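O-phospho-L-seryl-tRNA:Cys-tRNA synthase (Methanocaldococcus jannaschii DSM 2661, PDB 5X6B) probably converts O-phosphoseryl-tRNA(Cys) to cysteinyl-tRNA(Cys) with the help of pyridoxal phosphate. Local coordinates at residues Ile107-Gly121 with Met257-Glu270. Residues are numbered along the deposited sequence; the frame is centred on the assembly and turned at random.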
loop_
_atom_site.group_PDB
_atom_site.type_symbol
_atom_site.label_atom_id
_atom_site.label_comp_id
_atom_site.label_asym_id
_atom_site.label_seq_id
_atom_site.Cartn_x
_atom_site.Cartn_y
_atom_site.Cartn_z
ATOM N N ILE B 107 0.049 -9.640 14.562
ATOM C CA ILE B 107 0.142 -8.266 15.039
ATOM C C ILE B 107 -0.475 -8.168 16.436
ATOM O O ILE B 107 -0.176 -7.248 17.198
ATOM C CB ILE B 107 -0.550 -7.273 14.071
ATOM C CG1 ILE B 107 -0.091 -5.842 14.343
ATOM C CG2 ILE B 107 -2.053 -7.363 14.178
ATOM C CD1 ILE B 107 1.371 -5.609 14.044
ATOM N N ALA B 108 -1.323 -9.135 16.772
ATOM C CA ALA B 108 -1.923 -9.191 18.096
ATOM C C ALA B 108 -0.908 -9.692 19.118
ATOM O O ALA B 108 -0.749 -9.099 20.186
ATOM C CB ALA B 108 -3.157 -10.076 18.088
ATOM N N LYS B 109 -0.225 -10.784 18.787
ATOM C CA LYS B 109 0.832 -11.312 19.645
ATOM C C LYS B 109 1.919 -10.265 19.836
ATOM O O LYS B 109 2.419 -10.064 20.943
ATOM C CB LYS B 109 1.440 -12.584 19.054
ATOM C CG LYS B 109 0.508 -13.780 18.980
ATOM C CD LYS B 109 1.259 -15.001 18.457
ATOM C CE LYS B 109 0.355 -16.220 18.361
ATOM N NZ LYS B 109 1.078 -17.411 17.829
ATOM N N PHE B 110 2.267 -9.601 18.738
ATOM C CA PHE B 110 3.314 -8.586 18.716
ATOM C C PHE B 110 3.026 -7.467 19.706
ATOM O O PHE B 110 3.945 -6.892 20.285
ATOM C CB PHE B 110 3.460 -8.025 17.299
ATOM C CG PHE B 110 4.497 -6.945 17.166
ATOM C CD1 PHE B 110 5.844 -7.230 17.334
ATOM C CD2 PHE B 110 4.127 -5.649 16.837
ATOM C CE1 PHE B 110 6.801 -6.242 17.200
ATOM C CE2 PHE B 110 5.081 -4.656 16.698
ATOM C CZ PHE B 110 6.419 -4.954 16.880
ATOM N N LEU B 111 1.745 -7.171 19.900
ATOM C CA LEU B 111 1.326 -6.130 20.829
ATOM C C LEU B 111 0.873 -6.723 22.155
ATOM O O LEU B 111 0.520 -5.995 23.086
ATOM C CB LEU B 111 0.196 -5.300 20.225
ATOM C CG LEU B 111 0.513 -4.586 18.917
ATOM C CD1 LEU B 111 -0.665 -3.726 18.489
ATOM C CD2 LEU B 111 1.769 -3.754 19.074
ATOM N N ASN B 112 0.883 -8.052 22.225
ATOM C CA ASN B 112 0.372 -8.783 23.377
ATOM C C ASN B 112 -1.046 -8.342 23.732
ATOM O O ASN B 112 -1.335 -8.002 24.876
ATOM C CB ASN B 112 1.300 -8.612 24.581
ATOM C CG ASN B 112 1.107 -9.696 25.620
ATOM O OD1 ASN B 112 0.683 -10.807 25.301
ATOM N ND2 ASN B 112 1.415 -9.378 26.872
ATOM N N MET B 113 -1.916 -8.324 22.727
ATOM C CA MET B 113 -3.332 -8.041 22.926
ATOM C C MET B 113 -4.146 -9.226 22.414
ATOM O O MET B 113 -3.626 -10.073 21.690
ATOM C CB MET B 113 -3.741 -6.748 22.215
ATOM C CG MET B 113 -3.040 -5.499 22.732
ATOM S SD MET B 113 -3.598 -4.967 24.367
ATOM C CE MET B 113 -5.265 -4.433 24.009
ATOM N N ASP B 114 -5.415 -9.290 22.802
ATOM C CA ASP B 114 -6.262 -10.424 22.446
ATOM C C ASP B 114 -6.638 -10.417 20.968
ATOM O O ASP B 114 -6.569 -11.447 20.298
ATOM C CB ASP B 114 -7.533 -10.434 23.301
ATOM C CG ASP B 114 -7.267 -10.822 24.744
ATOM O OD1 ASP B 114 -6.303 -11.579 24.996
ATOM O OD2 ASP B 114 -8.030 -10.371 25.627
ATOM N N CYS B 115 -7.037 -9.251 20.469
ATOM C CA CYS B 115 -7.555 -9.137 19.114
ATOM C C CYS B 115 -6.971 -7.921 18.410
ATOM O O CYS B 115 -6.388 -7.048 19.052
ATOM C CB CYS B 115 -9.081 -9.033 19.130
ATOM S SG CYS B 115 -9.917 -10.135 20.291
ATOM N N ALA B 116 -7.144 -7.864 17.094
ATOM C CA ALA B 116 -6.685 -6.727 16.305
ATOM C C ALA B 116 -7.533 -6.544 15.050
ATOM O O ALA B 116 -8.077 -7.508 14.517
ATOM C CB ALA B 116 -5.218 -6.896 15.931
ATOM N N ARG B 117 -7.646 -5.303 14.588
ATOM C CA ARG B 117 -8.358 -5.002 13.349
ATOM C C ARG B 117 -7.610 -3.944 12.545
ATOM O O ARG B 117 -7.033 -3.019 13.117
ATOM C CB ARG B 117 -9.788 -4.524 13.636
ATOM C CG ARG B 117 -10.756 -5.618 14.067
ATOM C CD ARG B 117 -11.012 -6.614 12.949
ATOM N NE ARG B 117 -12.020 -7.613 13.302
ATOM C CZ ARG B 117 -11.753 -8.793 13.856
ATOM N NH1 ARG B 117 -10.504 -9.137 14.140
ATOM N NH2 ARG B 117 -12.738 -9.635 14.133
ATOM N N PRO B 118 -7.615 -4.080 11.211
ATOM C CA PRO B 118 -7.001 -3.081 10.333
ATOM C C PRO B 118 -7.856 -1.829 10.230
ATOM O O PRO B 118 -9.079 -1.925 10.176
ATOM C CB PRO B 118 -6.921 -3.799 8.988
ATOM C CG PRO B 118 -8.047 -4.770 9.030
ATOM C CD PRO B 118 -8.145 -5.227 10.454
ATOM N N THR B 119 -7.211 -0.669 10.208
ATOM C CA THR B 119 -7.906 0.605 10.112
ATOM C C THR B 119 -7.246 1.500 9.072
ATOM O O THR B 119 -6.196 1.164 8.530
ATOM C CB THR B 119 -7.925 1.350 11.463
ATOM O OG1 THR B 119 -6.579 1.600 11.889
ATOM C CG2 THR B 119 -8.643 0.528 12.522
ATOM N N HIS B 120 -7.863 2.647 8.806
ATOM C CA HIS B 120 -7.283 3.643 7.917
ATOM C C HIS B 120 -6.330 4.555 8.682
ATOM O O HIS B 120 -6.003 5.649 8.222
ATOM C CB HIS B 120 -8.376 4.476 7.246
ATOM C CG HIS B 120 -9.345 3.673 6.429
ATOM N ND1 HIS B 120 -8.934 2.843 5.400
ATOM C CD2 HIS B 120 -10.686 3.585 6.469
ATOM C CE1 HIS B 120 -9.990 2.274 4.856
ATOM N NE2 HIS B 120 -11.074 2.706 5.482
ATOM N N GLY B 121 -5.894 4.109 9.853
ATOM C CA GLY B 121 -5.012 4.907 10.684
ATOM C C GLY B 121 -5.407 4.945 12.148
ATOM O O GLY B 121 -6.385 4.315 12.562
ATOM N N MET B 257 5.066 2.344 11.274
ATOM C CA MET B 257 5.186 0.936 10.897
ATOM C C MET B 257 5.597 0.763 9.438
ATOM O O MET B 257 5.251 -0.235 8.804
ATOM C CB MET B 257 3.879 0.195 11.169
ATOM C CG MET B 257 3.452 0.248 12.624
ATOM S SD MET B 257 1.957 -0.688 12.965
ATOM C CE MET B 257 2.572 -2.364 12.901
ATOM N N ALA B 258 6.336 1.741 8.922
ATOM C CA ALA B 258 6.933 1.663 7.590
ATOM C C ALA B 258 5.945 1.247 6.498
ATOM O O ALA B 258 6.290 0.463 5.612
ATOM C CB ALA B 258 8.112 0.703 7.612
ATOM N N ALA B 259 4.721 1.766 6.568
ATOM C CA ALA B 259 3.695 1.431 5.583
ATOM C C ALA B 259 3.201 2.675 4.862
ATOM O O ALA B 259 3.485 3.800 5.275
ATOM C CB ALA B 259 2.535 0.708 6.248
ATOM N N SER B 260 2.465 2.473 3.774
ATOM C CA SER B 260 1.886 3.591 3.037
ATOM C C SER B 260 0.610 4.064 3.713
ATOM O O SER B 260 -0.132 3.265 4.279
ATOM C CB SER B 260 1.586 3.197 1.590
ATOM O OG SER B 260 2.753 2.727 0.938
ATOM N N ALA B 261 0.358 5.365 3.651
ATOM C CA ALA B 261 -0.888 5.921 4.168
ATOM C C ALA B 261 -2.042 5.633 3.210
ATOM O O ALA B 261 -1.842 5.558 2.000
ATOM C CB ALA B 261 -0.745 7.423 4.399
ATOM N N PRO B 262 -3.257 5.464 3.748
ATOM C CA PRO B 262 -3.541 5.438 5.182
ATOM C C PRO B 262 -3.828 4.032 5.700
ATOM O O PRO B 262 -4.698 3.337 5.174
ATOM C CB PRO B 262 -4.777 6.324 5.289
ATOM C CG PRO B 262 -5.514 6.068 4.000
ATOM C CD PRO B 262 -4.489 5.650 2.962
ATOM N N CYS B 263 -3.086 3.614 6.719
ATOM C CA CYS B 263 -3.384 2.360 7.396
ATOM C C CYS B 263 -2.993 2.449 8.865
ATOM O O CYS B 263 -2.299 3.377 9.284
ATOM C CB CYS B 263 -2.673 1.183 6.728
ATOM S SG CYS B 263 -0.904 1.065 7.053
ATOM N N GLY B 264 -3.450 1.475 9.641
ATOM C CA GLY B 264 -3.246 1.477 11.074
ATOM C C GLY B 264 -3.800 0.208 11.682
ATOM O O GLY B 264 -4.320 -0.654 10.975
ATOM N N ILE B 265 -3.683 0.086 12.998
ATOM C CA ILE B 265 -4.154 -1.103 13.694
ATOM C C ILE B 265 -4.941 -0.708 14.929
ATOM O O ILE B 265 -4.571 0.232 15.635
ATOM C CB ILE B 265 -2.980 -2.026 14.097
ATOM C CG1 ILE B 265 -2.295 -2.589 12.857
ATOM C CG2 ILE B 265 -3.462 -3.179 14.967
ATOM C CD1 ILE B 265 -3.194 -3.474 12.028
ATOM N N LEU B 266 -6.047 -1.404 15.169
ATOM C CA LEU B 266 -6.760 -1.291 16.432
ATOM C C LEU B 266 -6.690 -2.633 17.134
ATOM O O LEU B 266 -7.220 -3.627 16.642
ATOM C CB LEU B 266 -8.213 -0.864 16.219
ATOM C CG LEU B 266 -9.120 -0.840 17.457
ATOM C CD1 LEU B 266 -8.554 0.074 18.537
ATOM C CD2 LEU B 266 -10.533 -0.409 17.088
ATOM N N ALA B 267 -6.004 -2.668 18.271
ATOM C CA ALA B 267 -5.924 -3.885 19.063
ATOM C C ALA B 267 -6.811 -3.736 20.287
ATOM O O ALA B 267 -6.954 -2.638 20.823
ATOM C CB ALA B 267 -4.490 -4.176 19.465
ATOM N N PHE B 268 -7.409 -4.838 20.727
ATOM C CA PHE B 268 -8.367 -4.778 21.826
ATOM C C PHE B 268 -8.562 -6.125 22.516
ATOM O O PHE B 268 -8.311 -7.182 21.935
ATOM C CB PHE B 268 -9.715 -4.246 21.324
ATOM C CG PHE B 268 -10.284 -5.018 20.159
ATOM C CD1 PHE B 268 -11.124 -6.101 20.371
ATOM C CD2 PHE B 268 -9.989 -4.651 18.855
ATOM C CE1 PHE B 268 -11.653 -6.807 19.306
ATOM C CE2 PHE B 268 -10.514 -5.358 17.784
ATOM C CZ PHE B 268 -11.346 -6.436 18.012
ATOM N N SER B 269 -9.019 -6.071 23.764
ATOM C CA SER B 269 -9.255 -7.269 24.560
ATOM C C SER B 269 -10.546 -7.969 24.151
ATOM O O SER B 269 -11.470 -7.330 23.639
ATOM C CB SER B 269 -9.314 -6.914 26.045
ATOM O OG SER B 269 -10.400 -6.041 26.314
ATOM N N GLU B 270 -10.607 -9.278 24.394
ATOM C CA GLU B 270 -11.803 -10.070 24.111
ATOM C C GLU B 270 -13.047 -9.483 24.779
ATOM O O GLU B 270 -14.159 -9.613 24.264
ATOM C CB GLU B 270 -11.599 -11.518 24.567
ATOM C CG GLU B 270 -12.811 -12.431 24.376
ATOM C CD GLU B 270 -13.130 -12.708 22.913
ATOM O OE1 GLU B 270 -12.308 -12.359 22.040
ATOM O OE2 GLU B 270 -14.206 -13.282 22.636
#
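On one face of an antiparallel strand pair, the ring of F268 is met over one face by C115 and at its edge by R117. CB of C115 sits over the ring, offset toward its rim, 3.7 Å from the centroid in a CH-pi contact, and SG stands obliquely to it, a Cys sulfur-aromatic contact. CG of R117 lies in the ring plane, 3.7 Å from F268 CE2. With CG of F268 between backbone N and carbonyl carbon (chi1 55°), the ring is turned back across the neighbouring strand. Farther along this face, CG2 of T119 packs 4.0 Å from CB of L266, while OG1 of T119 donates a hydrogen bond to G121 O (2.8 Å) from above the carbonyl plane. In place of T119 an alanine, lacking OG1 and CG2, would probably leave G121 O without its hydrogen-bond donor and a gap beside L266. G264 fits closely here, because a side chain on it would run into OG1 of T119 and CA of G121.

Within the chain, strand 115-119 is the outermost of the mixed seven-stranded sheet in the large domain of a fold-type I PLP enzyme, joined to strand 264-268 through the antiparallel hydrogen-bonded pairs C115-F268, R117-L266 and T119-G264; strand 264-268, which runs against all the others, soon follows K255, the cofactor-bearing lysine. The opposite face is apolar and buried: CB of A267 receives M113 CG at 3.8 Å and the CD1 branch of L111, and I107 meets M257 tip to tip, CD1 to CE.

Beyond F268 the contact loosens toward solvent. E270 N gives D114 OD2 a nearly straight bond of 3.1 Å, meeting the carboxylate on its anti side, and OD1 forms a salt bridge with K242, probably offsetting the charge of D114 beside like-charged E270.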